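Local atomic coordinates of hydrolase, haloacid dehalogenase-like family (Streptococcus pneumoniae, PDB entry 2FI1), a protein that is probably a hydrolase of the haloacid dehalogenase-like family, many of which cleave phosphate esters, and binds a calcium ion in the crystal. Residues D109-I114 against V127-S132. Residues are numbered along the deposited sequence; the frame is centred on the assembly and turned at random.
Sequences DQVLEI and VVTSSS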
loop_
_atom_site.group_PDB
_atom_site.type_symbol
_atom_site.label_atom_id
_atom_site.label_comp_id
_atom_site.label_asym_id
_atom_site.label_seq_id
_atom_site.Cartn_x
_atom_site.Cartn_y
_atom_site.Cartn_z
ATOM N N ASP A 109 -6.616 2.655 -12.521
ATOM C CA ASP A 109 -5.372 3.268 -12.991
ATOM C C ASP A 109 -4.941 4.552 -12.236
ATOM O O ASP A 109 -3.905 5.123 -12.569
ATOM C CB ASP A 109 -5.413 3.463 -14.517
ATOM C CG ASP A 109 -5.230 2.159 -15.291
ATOM O OD1 ASP A 109 -4.695 1.164 -14.739
ATOM O OD2 ASP A 109 -5.592 2.126 -16.486
ATOM N N GLN A 110 -5.676 4.996 -11.207
ATOM C CA GLN A 110 -5.151 6.031 -10.275
ATOM C C GLN A 110 -3.850 5.596 -9.588
ATOM O O GLN A 110 -3.008 6.422 -9.215
ATOM C CB GLN A 110 -6.165 6.403 -9.180
ATOM C CG GLN A 110 -5.772 7.679 -8.408
ATOM C CD GLN A 110 -6.464 7.848 -7.062
ATOM O OE1 GLN A 110 -7.355 7.073 -6.695
ATOM N NE2 GLN A 110 -6.049 8.873 -6.314
ATOM N N VAL A 111 -3.698 4.296 -9.399
ATOM C CA VAL A 111 -2.450 3.720 -8.896
ATOM C C VAL A 111 -1.279 4.336 -9.632
ATOM O O VAL A 111 -0.261 4.672 -9.033
ATOM C CB VAL A 111 -2.437 2.171 -9.072
ATOM C CG1 VAL A 111 -1.025 1.590 -8.878
ATOM C CG2 VAL A 111 -3.410 1.528 -8.094
ATOM N N LEU A 112 -1.418 4.491 -10.941
ATOM C CA LEU A 112 -0.299 4.919 -11.745
ATOM C C LEU A 112 0.079 6.353 -11.394
ATOM O O LEU A 112 1.264 6.682 -11.347
ATOM C CB LEU A 112 -0.604 4.748 -13.228
ATOM C CG LEU A 112 -1.077 3.346 -13.644
ATOM C CD1 LEU A 112 -1.248 3.281 -15.154
ATOM C CD2 LEU A 112 -0.149 2.254 -13.159
ATOM N N GLU A 113 -0.923 7.193 -11.132
ATOM C CA GLU A 113 -0.684 8.579 -10.707
ATOM C C GLU A 113 0.056 8.652 -9.383
ATOM O O GLU A 113 0.934 9.486 -9.196
ATOM C CB GLU A 113 -2.009 9.333 -10.542
ATOM C CG GLU A 113 -2.832 9.489 -11.816
ATOM C CD GLU A 113 -4.249 9.995 -11.554
ATOM O OE1 GLU A 113 -4.539 10.465 -10.426
ATOM O OE2 GLU A 113 -5.079 9.918 -12.484
ATOM N N ILE A 114 -0.312 7.789 -8.450
ATOM C CA ILE A 114 0.350 7.751 -7.154
ATOM C C ILE A 114 1.832 7.403 -7.307
ATOM O O ILE A 114 2.682 8.006 -6.658
ATOM C CB ILE A 114 -0.329 6.738 -6.204
ATOM C CG1 ILE A 114 -1.772 7.176 -5.917
ATOM C CG2 ILE A 114 0.455 6.569 -4.901
ATOM C CD1 ILE A 114 -1.909 8.458 -5.135
ATOM N N VAL A 127 3.104 -3.011 -13.484
ATOM C CA VAL A 127 2.095 -2.673 -12.486
ATOM C C VAL A 127 0.773 -3.270 -12.958
ATOM O O VAL A 127 0.306 -2.955 -14.062
ATOM C CB VAL A 127 1.951 -1.154 -12.308
ATOM C CG1 VAL A 127 0.821 -0.833 -11.339
ATOM C CG2 VAL A 127 3.256 -0.538 -11.838
ATOM N N VAL A 128 0.195 -4.136 -12.134
ATOM C CA VAL A 128 -1.110 -4.745 -12.399
ATOM C C VAL A 128 -2.136 -3.947 -11.606
ATOM O O VAL A 128 -2.033 -3.850 -10.383
ATOM C CB VAL A 128 -1.130 -6.219 -11.966
ATOM C CG1 VAL A 128 -2.548 -6.802 -12.074
ATOM C CG2 VAL A 128 -0.108 -7.032 -12.780
ATOM N N THR A 129 -3.113 -3.362 -12.306
ATOM C CA THR A 129 -4.243 -2.688 -11.670
ATOM C C THR A 129 -5.512 -3.449 -12.036
ATOM O O THR A 129 -5.451 -4.440 -12.751
ATOM C CB THR A 129 -4.382 -1.235 -12.154
ATOM O OG1 THR A 129 -4.885 -1.230 -13.490
ATOM C CG2 THR A 129 -3.045 -0.507 -12.116
ATOM N N SER A 130 -6.657 -2.969 -11.559
ATOM C CA SER A 130 -7.928 -3.634 -11.872
ATOM C C SER A 130 -8.181 -3.741 -13.369
ATOM O O SER A 130 -8.872 -4.659 -13.815
ATOM C CB SER A 130 -9.094 -2.919 -11.219
ATOM O OG SER A 130 -9.260 -1.619 -11.745
ATOM N N SER A 131 -7.613 -2.825 -14.152
ATOM C CA SER A 131 -7.847 -2.811 -15.589
ATOM C C SER A 131 -7.211 -4.001 -16.317
ATOM O O SER A 131 -7.514 -4.239 -17.478
ATOM C CB SER A 131 -7.377 -1.493 -16.206
ATOM O OG SER A 131 -5.970 -1.432 -16.231
ATOM N N SER A 132 -6.336 -4.749 -15.637
ATOM C CA SER A 132 -5.829 -6.020 -16.184
ATOM C C SER A 132 -6.862 -7.147 -16.154
ATOM O O SER A 132 -6.665 -8.205 -16.763
ATOM C CB SER A 132 -4.558 -6.463 -15.451
ATOM O OG SER A 132 -3.454 -5.694 -15.881
#
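Asp109 and Val111 meet Val127 and Thr129 within a beta-alpha-beta unit of the Rossmann-like domain that haloacid dehalogenase-like hydrolases share. The unit runs from strand 100-104 through helix 110-117 to strand 124-128, an outermost strand of the parallel sheet. The contact joins the start of the helix to the C-terminal end of that strand and the turn after it.

The polar part centres on Asp109 OD1. Thr129 OG1 donates to Asp109 OD1 at 2.7 Å and meets it nearly in line with the C-O bond. The two side chains cross at about a right angle. Thr129 OG1 lies between its own backbone N and carbonyl carbon (chi1 73°). There Thr129 OG1 also accepts from Ser131 N at 3.2 Å, which makes an ST turn at the start of the 3-10 segment 130-132. Ser131 OG lies 3.3 Å from Asp109 OD1 and 3.0 Å from Thr129 OG1.

The apolar part lies beside this group. Val127 CG1 is anti to its backbone N (chi1 176°) and touches two helix residues. Val127 CG1 is 3.7 Å from Leu112 CD2 and 3.9 Å from Val111 CG1. Leu112 and Val127 pass side by side, running in opposite senses. Thr129 CG2 packs at 4.1 Å from Val111 CB. Val111 and Val127 also both touch Leu103 of strand 100-104, which extends this packing to the neighbouring strand.

Thr129 thus uses both branches: the methyl joins the apolar packing, and the hydroxyl donates a hydrogen bond to the carboxylate while accepting from the turn. The carboxylate probably polarises this hydroxyl and makes it a better acceptor for Ser131 N, coupling the helix start to the turn.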